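Local coordinates for protein enolase from the environmental genome shotgun sequencing of the Sargasso Sea (PDB 2QGY) that is of unknown function but, as a magnesium-binding member of the enolase superfamily, probably catalyses abstraction of a proton next to a substrate carboxylate, at residues A[262-267]-A[289-294]; A[283-288]-A[315-320]. All coordinates share one frame; numbering follows the deposited sequence. Where two conformers were deposited one is given.

Interaction 1 of 2, residues A[262-267]-A[289-294]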
ATOM      1  N   GLU A 262       4.774 -13.069  -8.649  1.00 16.90           N
ATOM      2  CA  GLU A 262       5.098 -14.083  -7.634  1.00 16.47           C
ATOM      3  C   GLU A 262       3.987 -15.132  -7.546  1.00 16.54           C
ATOM      4  O   GLU A 262       4.295 -16.321  -7.444  1.00 17.53           O
ATOM      5  CB  GLU A 262       5.333 -13.442  -6.268  1.00 15.53           C
ATOM      6  CG  GLU A 262       5.656 -14.440  -5.101  1.00 17.49           C
ATOM      7  CD  GLU A 262       7.019 -15.109  -5.217  1.00 20.73           C
ATOM      8  OE1 GLU A 262       7.852 -14.619  -5.993  1.00 22.74           O
ATOM      9  OE2 GLU A 262       7.251 -16.133  -4.519  1.00 22.26           O
ATOM     10  N   LEU A 263       2.716 -14.720  -7.552  1.00 15.98           N
ATOM     11  CA  LEU A 263       1.610 -15.708  -7.493  1.00 15.60           C
ATOM     12  C   LEU A 263       1.689 -16.638  -8.700  1.00 16.37           C
ATOM     13  O   LEU A 263       1.509 -17.839  -8.571  1.00 18.14           O
ATOM     14  CB  LEU A 263       0.220 -15.045  -7.470  1.00 15.50           C
ATOM     15  CG  LEU A 263      -0.150 -14.182  -6.257  1.00 16.35           C
ATOM     16  CD1 LEU A 263      -1.443 -13.474  -6.641  1.00 16.88           C
ATOM     17  CD2 LEU A 263      -0.400 -15.077  -5.028  1.00 17.45           C
ATOM     18  N   ILE A 264       1.983 -16.080  -9.873  1.00 17.06           N
ATOM     19  CA  ILE A 264       2.130 -16.935 -11.066  1.00 17.25           C
ATOM     20  C   ILE A 264       3.270 -17.953 -10.892  1.00 18.72           C
ATOM     21  O   ILE A 264       3.099 -19.145 -11.210  1.00 19.21           O
ATOM     22  CB  ILE A 264       2.339 -16.102 -12.349  1.00 17.06           C
ATOM     23  CG1 ILE A 264       1.085 -15.318 -12.721  1.00 16.04           C
ATOM     24  CG2 ILE A 264       2.658 -17.004 -13.573  1.00 17.99           C
ATOM     25  CD1 ILE A 264       1.351 -14.250 -13.840  1.00 15.82           C
ATOM     26  N   SER A 265       4.406 -17.463 -10.390  1.00 19.89           N
ATOM     27  CA  SER A 265       5.646 -18.250 -10.194  0.50 20.64           C
ATOM     28  C   SER A 265       5.404 -19.420  -9.290  1.00 20.76           C
ATOM     29  O   SER A 265       5.975 -20.500  -9.469  1.00 20.77           O
ATOM     30  CB  SER A 265       6.724 -17.398  -9.507  0.50 20.42           C
ATOM     31  OG  SER A 265       7.273 -16.454 -10.391  0.50 22.99           O
ATOM     32  N   ARG A 266       4.569 -19.175  -8.284  1.00 19.75           N
ATOM     33  CA  ARG A 266       4.321 -20.124  -7.225  1.00 19.63           C
ATOM     34  C   ARG A 266       3.100 -21.028  -7.464  1.00 19.02           C
ATOM     35  O   ARG A 266       2.742 -21.813  -6.584  1.00 19.10           O
ATOM     36  CB  ARG A 266       4.138 -19.359  -5.906  1.00 18.96           C
ATOM     37  CG  ARG A 266       5.399 -18.578  -5.418  1.00 19.87           C
ATOM     38  CD  ARG A 266       6.338 -19.440  -4.568  1.00 19.93           C
ATOM     39  NE  ARG A 266       5.734 -19.751  -3.282  1.00 21.43           N
ATOM     40  CZ  ARG A 266       5.676 -18.904  -2.238  1.00 22.61           C
ATOM     41  NH1 ARG A 266       5.093 -19.295  -1.118  1.00 20.49           N
ATOM     42  NH2 ARG A 266       6.212 -17.680  -2.294  1.00 21.76           N
ATOM     43  N   ASN A 267       2.464 -20.892  -8.616  1.00 20.30           N
ATOM     44  CA  ASN A 267       1.201 -21.590  -8.919  1.00 22.04           C
ATOM     45  C   ASN A 267       0.228 -21.456  -7.754  1.00 21.44           C
ATOM     46  O   ASN A 267      -0.323 -22.449  -7.263  1.00 21.05           O
ATOM     47  CB  ASN A 267       1.450 -23.089  -9.253  1.00 23.38           C
ATOM     48  CG  ASN A 267       2.323 -23.270 -10.486  1.00 27.84           C
ATOM     49  OD1 ASN A 267       3.258 -24.087 -10.499  1.00 35.44           O
ATOM     50  ND2 ASN A 267       2.055 -22.470 -11.514  1.00 30.40           N
ATOM     51  N   SER A 289      -2.925  -9.801 -17.104  1.00 18.65           N
ATOM     52  CA  SER A 289      -3.867 -10.701 -17.775  1.00 19.16           C
ATOM     53  C   SER A 289      -3.123 -11.553 -18.803  1.00 19.52           C
ATOM     54  O   SER A 289      -3.309 -12.766 -18.901  1.00 19.92           O
ATOM     55  CB  SER A 289      -5.000  -9.915 -18.440  1.00 19.77           C
ATOM     56  OG  SER A 289      -5.824  -9.296 -17.465  1.00 19.75           O
ATOM     57  N   ASN A 290      -2.215 -10.918 -19.524  1.00 20.51           N
ATOM     58  CA  ASN A 290      -1.467 -11.604 -20.594  1.00 21.92           C
ATOM     59  C   ASN A 290      -0.519 -12.656 -20.005  1.00 21.90           C
ATOM     60  O   ASN A 290      -0.487 -13.817 -20.455  1.00 21.51           O
ATOM     61  CB  ASN A 290      -0.696 -10.558 -21.420  1.00 22.26           C
ATOM     62  CG  ASN A 290      -1.617  -9.654 -22.251  1.00 27.50           C
ATOM     63  OD1 ASN A 290      -1.150  -8.653 -22.841  1.00 31.39           O
ATOM     64  ND2 ASN A 290      -2.912  -9.988 -22.320  1.00 31.15           N
ATOM     65  N   GLU A 291       0.231 -12.274 -18.973  1.00 22.42           N
ATOM     66  CA  GLU A 291       1.096 -13.239 -18.295  1.00 22.55           C
ATOM     67  C   GLU A 291       0.296 -14.378 -17.676  1.00 22.03           C
ATOM     68  O   GLU A 291       0.705 -15.542 -17.766  1.00 22.13           O
ATOM     69  CB  GLU A 291       1.982 -12.543 -17.249  1.00 22.90           C
ATOM     70  CG  GLU A 291       2.881 -11.482 -17.880  1.00 24.28           C
ATOM     71  CD  GLU A 291       3.714 -10.719 -16.879  1.00 25.45           C
ATOM     72  OE1 GLU A 291       3.962 -11.235 -15.769  1.00 29.43           O
ATOM     73  OE2 GLU A 291       4.142  -9.582 -17.214  1.00 32.08           O
ATOM     74  N   ALA A 292      -0.821 -14.055 -17.013  1.00 20.96           N
ATOM     75  CA  ALA A 292      -1.676 -15.074 -16.401  1.00 21.15           C
ATOM     76  C   ALA A 292      -2.147 -16.070 -17.477  1.00 21.42           C
ATOM     77  O   ALA A 292      -2.104 -17.300 -17.295  1.00 20.17           O
ATOM     78  CB  ALA A 292      -2.881 -14.409 -15.732  1.00 20.66           C
ATOM     79  N   SER A 293      -2.578 -15.521 -18.600  1.00 20.68           N
ATOM     80  CA  SER A 293      -3.086 -16.322 -19.713  1.00 23.16           C
ATOM     81  C   SER A 293      -2.074 -17.398 -20.142  1.00 23.25           C
ATOM     82  O   SER A 293      -2.442 -18.570 -20.328  1.00 24.03           O
ATOM     83  CB  SER A 293      -3.476 -15.432 -20.892  1.00 22.35           C
ATOM     84  OG  SER A 293      -4.051 -16.196 -21.955  1.00 26.34           O
ATOM     85  N   ASN A 294      -0.813 -16.990 -20.268  1.00 24.28           N
ATOM     86  CA  ASN A 294       0.287 -17.877 -20.676  1.00 25.14           C
ATOM     87  C   ASN A 294       0.539 -18.973 -19.664  1.00 25.77           C
ATOM     88  O   ASN A 294       1.169 -19.997 -19.964  1.00 26.62           O
ATOM     89  CB  ASN A 294       1.553 -17.059 -20.894  1.00 25.52           C
ATOM     90  CG  ASN A 294       1.414 -16.109 -22.055  1.00 27.05           C
ATOM     91  OD1 ASN A 294       0.584 -16.343 -22.928  1.00 29.42           O
ATOM     92  ND2 ASN A 294       2.199 -15.016 -22.065  1.00 27.98           N
TER
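I264 and E291 meet where two neighbouring outer helices, 257-265 and 282-294, pack side by side on the TIM-barrel domain of an enolase-superfamily protein. I264 carries the first helix's side of the contact. Its CG1 lies anti to the carbonyl carbon (chi1 -68°), and CD1 then reaches straight out to the second helix. There CD1 of I264 lies 3.9 Å from CB of E291. The same methyl is 3.9 Å from the backbone N of A292, so it rests on the helix backbone as much as on a side chain. The CA atoms of I264 and A292 are 6.8 Å apart, the closest pair across the segments. The side chains of I264 and E291 cross at about a right angle. E291 offers only its aliphatic root here. Its extended chain carries the carboxylate onward to a salt bridge with R261 of the first helix. Deeper in, F272 of strand 271-272 also touches I264, and I299 of strand 298-299 touches A292.

Just past I264 the first helix ends in a Schellman motif. N267 has positive phi (47°), and its N bonds to O of I264 at 3.2 Å. On another face of this helix, NH2 of R266 bonds to OE2 of E262 at 2.9 Å, in the guanidinium plane. This salt bridge sits at the dimer interface, where E262 of the second subunit also pairs with R266. Between 262-267 and 289-294 the contact is one methyl on aliphatic and backbone atoms. The E291-R261 salt bridge ties the same helices one residue earlier, and R261 probably also offsets the nearby carboxylate of E287.

Interaction 2 of 2, residues A[283-288]-A[315-320]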
ATOM      1  N   ILE A 283      -2.955  -0.508 -17.882  1.00 18.42           N
ATOM      2  CA  ILE A 283      -1.739  -1.070 -18.464  1.00 18.47           C
ATOM      3  C   ILE A 283      -1.379  -2.284 -17.601  1.00 18.53           C
ATOM      4  O   ILE A 283      -1.073  -3.344 -18.115  1.00 17.76           O
ATOM      5  CB  ILE A 283      -0.593  -0.028 -18.459  1.00 19.32           C
ATOM      6  CG1 ILE A 283      -0.808   1.050 -19.555  1.00 19.02           C
ATOM      7  CG2 ILE A 283       0.767  -0.709 -18.601  1.00 19.16           C
ATOM      8  CD1 ILE A 283       0.328   2.081 -19.643  1.00 19.68           C
ATOM      9  N   ASP A 284      -1.412  -2.111 -16.275  1.00 18.51           N
ATOM     10  CA  ASP A 284      -0.990  -3.187 -15.387  1.00 18.90           C
ATOM     11  C   ASP A 284      -1.953  -4.358 -15.320  1.00 18.60           C
ATOM     12  O   ASP A 284      -1.528  -5.498 -15.203  1.00 18.44           O
ATOM     13  CB  ASP A 284      -0.652  -2.647 -13.986  1.00 18.87           C
ATOM     14  CG  ASP A 284       0.809  -2.156 -13.900  1.00 21.22           C
ATOM     15  OD1 ASP A 284       1.549  -2.320 -14.904  1.00 22.03           O
ATOM     16  OD2 ASP A 284       1.199  -1.586 -12.859  1.00 23.52           O
ATOM     17  N   ILE A 285      -3.248  -4.084 -15.391  1.00 18.46           N
ATOM     18  CA  ILE A 285      -4.232  -5.152 -15.436  1.00 18.36           C
ATOM     19  C   ILE A 285      -4.073  -5.976 -16.719  1.00 18.64           C
ATOM     20  O   ILE A 285      -4.074  -7.209 -16.705  1.00 18.77           O
ATOM     21  CB  ILE A 285      -5.659  -4.566 -15.351  1.00 18.04           C
ATOM     22  CG1 ILE A 285      -5.913  -4.107 -13.917  1.00 21.71           C
ATOM     23  CG2 ILE A 285      -6.733  -5.574 -15.810  1.00 20.13           C
ATOM     24  CD1 ILE A 285      -7.283  -3.604 -13.663  1.00 26.53           C
ATOM     25  N   ILE A 286      -3.928  -5.283 -17.837  1.00 17.71           N
ATOM     26  CA  ILE A 286      -3.714  -5.961 -19.123  1.00 18.26           C
ATOM     27  C   ILE A 286      -2.404  -6.756 -19.171  1.00 17.98           C
ATOM     28  O   ILE A 286      -2.387  -7.868 -19.692  1.00 18.74           O
ATOM     29  CB  ILE A 286      -3.765  -4.950 -20.291  1.00 17.00           C
ATOM     30  CG1 ILE A 286      -5.170  -4.337 -20.448  1.00 17.96           C
ATOM     31  CG2 ILE A 286      -3.299  -5.601 -21.588  1.00 19.34           C
ATOM     32  CD1 ILE A 286      -6.271  -5.321 -20.832  1.00 20.77           C
ATOM     33  N   GLU A 287      -1.323  -6.194 -18.635  1.00 18.38           N
ATOM     34  CA  GLU A 287      -0.035  -6.884 -18.587  1.00 19.37           C
ATOM     35  C   GLU A 287      -0.133  -8.173 -17.771  1.00 19.15           C
ATOM     36  O   GLU A 287       0.331  -9.227 -18.204  1.00 19.26           O
ATOM     37  CB  GLU A 287       1.043  -5.979 -17.993  1.00 19.70           C
ATOM     38  CG  GLU A 287       2.458  -6.595 -17.993  1.00 25.20           C
ATOM     39  CD  GLU A 287       2.851  -7.196 -19.349  1.00 31.29           C
ATOM     40  OE1 GLU A 287       2.710  -6.490 -20.382  1.00 33.48           O
ATOM     41  OE2 GLU A 287       3.328  -8.365 -19.380  1.00 34.58           O
ATOM     42  N   ILE A 288      -0.746  -8.084 -16.597  1.00 18.41           N
ATOM     43  CA  ILE A 288      -0.915  -9.279 -15.777  1.00 19.18           C
ATOM     44  C   ILE A 288      -1.912 -10.278 -16.386  1.00 18.55           C
ATOM     45  O   ILE A 288      -1.732 -11.486 -16.243  1.00 18.74           O
ATOM     46  CB  ILE A 288      -1.233  -8.956 -14.311  1.00 18.93           C
ATOM     47  CG1 ILE A 288      -0.803 -10.133 -13.431  1.00 20.54           C
ATOM     48  CG2 ILE A 288      -2.713  -8.625 -14.106  1.00 20.58           C
ATOM     49  CD1 ILE A 288       0.782 -10.230 -13.310  1.00 19.93           C
ATOM     50  N   LEU A 315     -15.673  -3.690 -17.932  1.00 14.93           N
ATOM     51  CA  LEU A 315     -16.278  -4.357 -19.086  1.00 16.49           C
ATOM     52  C   LEU A 315     -15.415  -4.218 -20.327  1.00 18.26           C
ATOM     53  O   LEU A 315     -15.197  -5.206 -21.070  1.00 18.85           O
ATOM     54  CB  LEU A 315     -17.712  -3.851 -19.331  1.00 17.06           C
ATOM     55  CG  LEU A 315     -18.703  -4.055 -18.187  1.00 17.19           C
ATOM     56  CD1 LEU A 315     -20.063  -3.508 -18.586  1.00 20.32           C
ATOM     57  CD2 LEU A 315     -18.795  -5.556 -17.788  1.00 18.67           C
ATOM     58  N   HIS A 316     -14.890  -3.017 -20.561  1.00 17.46           N
ATOM     59  CA  HIS A 316     -13.997  -2.824 -21.717  1.00 18.52           C
ATOM     60  C   HIS A 316     -12.738  -3.713 -21.605  1.00 19.23           C
ATOM     61  O   HIS A 316     -12.326  -4.356 -22.583  1.00 20.36           O
ATOM     62  CB  HIS A 316     -13.619  -1.349 -21.870  1.00 17.79           C
ATOM     63  CG  HIS A 316     -14.684  -0.514 -22.522  1.00 20.81           C
ATOM     64  ND1 HIS A 316     -14.884  -0.498 -23.891  1.00 21.75           N
ATOM     65  CD2 HIS A 316     -15.601   0.333 -21.997  1.00 20.59           C
ATOM     66  CE1 HIS A 316     -15.874   0.334 -24.173  1.00 22.82           C
ATOM     67  NE2 HIS A 316     -16.341   0.831 -23.042  1.00 21.83           N
ATOM     68  N   VAL A 317     -12.143  -3.798 -20.416  1.00 18.19           N
ATOM     69  CA  VAL A 317     -10.972  -4.648 -20.243  1.00 18.25           C
ATOM     70  C   VAL A 317     -11.346  -6.108 -20.483  1.00 18.10           C
ATOM     71  O   VAL A 317     -10.673  -6.797 -21.260  1.00 18.98           O
ATOM     72  CB  VAL A 317     -10.307  -4.492 -18.849  1.00 18.25           C
ATOM     73  CG1 VAL A 317      -9.255  -5.633 -18.573  1.00 17.72           C
ATOM     74  CG2 VAL A 317      -9.615  -3.188 -18.799  1.00 18.67           C
ATOM     75  N   CYS A 318     -12.427  -6.562 -19.843  1.00 18.63           N
ATOM     76  CA  CYS A 318     -12.844  -7.968 -19.950  1.00 19.97           C
ATOM     77  C   CYS A 318     -13.144  -8.386 -21.384  1.00 21.02           C
ATOM     78  O   CYS A 318     -12.856  -9.523 -21.771  1.00 21.21           O
ATOM     79  CB  CYS A 318     -14.059  -8.277 -19.075  1.00 20.07           C
ATOM     80  SG  CYS A 318     -13.646  -8.296 -17.318  1.00 19.94           S
ATOM     81  N   SER A 319     -13.722  -7.466 -22.156  1.00 22.05           N
ATOM     82  CA  SER A 319     -14.048  -7.730 -23.561  1.00 23.39           C
ATOM     83  C   SER A 319     -12.818  -7.842 -24.462  1.00 23.67           C
ATOM     84  O   SER A 319     -12.917  -8.380 -25.579  1.00 24.14           O
ATOM     85  CB  SER A 319     -15.018  -6.677 -24.104  1.00 23.77           C
ATOM     86  OG  SER A 319     -14.349  -5.473 -24.402  1.00 24.09           O
ATOM     87  N   SER A 320     -11.670  -7.419 -23.929  1.00 23.35           N
ATOM     88  CA  SER A 320     -10.463  -7.283 -24.722  0.50 23.62           C
ATOM     89  C   SER A 320      -9.407  -8.338 -24.396  1.00 23.84           C
ATOM     90  O   SER A 320      -8.382  -8.396 -25.054  1.00 24.62           O
ATOM     91  CB  SER A 320      -9.873  -5.883 -24.557  0.50 23.45           C
ATOM     92  OG  SER A 320      -9.071  -5.797 -23.395  0.50 23.16           O
TER
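V317 faces I285 and I286 across a pair of adjacent helices of the TIM-barrel domain, 282-294 and 309-320. Their short segments run nearly parallel, at 26°, as expected for successive outer helices of a beta/alpha barrel. The axes stay 11.1 Å apart, and side chains from both helices fill the distance. CG1 of V317 does the work on one side, held anti to the backbone N (chi1 167°) and directed at both isoleucines.

I285 and V317 cross at about a right angle, and their branch methyls meet: CG2 of I285 is 3.7 Å from CG1 of V317. I286 comes in differently. It and V317 slide past each other in opposite directions. I286 leaves its helix at an angle to V317, and the bend at chi2 (-64°) turns CD1 toward it, within 3.8 Å of CG1 of V317. That one valine methyl thus touches two isoleucines.

Further along, in the conformer given for S320, CD1 of I286 is also 3.8 Å from its OG, near the end of the second helix. I286 also touches I321, and I285 also touches I276 and M279. No hydrogen bond crosses between the segments. S319 gives its OG hydrogen to O of H316 at 2.9 Å, and N125 is a second partner of that hydroxyl. In the last turn, N of S320 bonds to O of V317 at 2.9 Å.

Both contacts use helix 282-294. Interaction 1 joins its later part to the preceding outer helix, and interaction 2 joins its earlier part to the following one, so the two contacts run across three successive outer helices. They touch through packing of I264 CD1 on I288 CD1, with centres 15 Å apart. Both are partly buried, but interaction 1 lies about 19 Å from the chain centre and interaction 2 about 11 Å, centre to centre. Interaction 1 has the E291-R261 salt bridge beside it, between the same two helices, and the second subunit close by. No other protein chain touches interaction 2, where branched aliphatic methyls meet and no charged pair takes part.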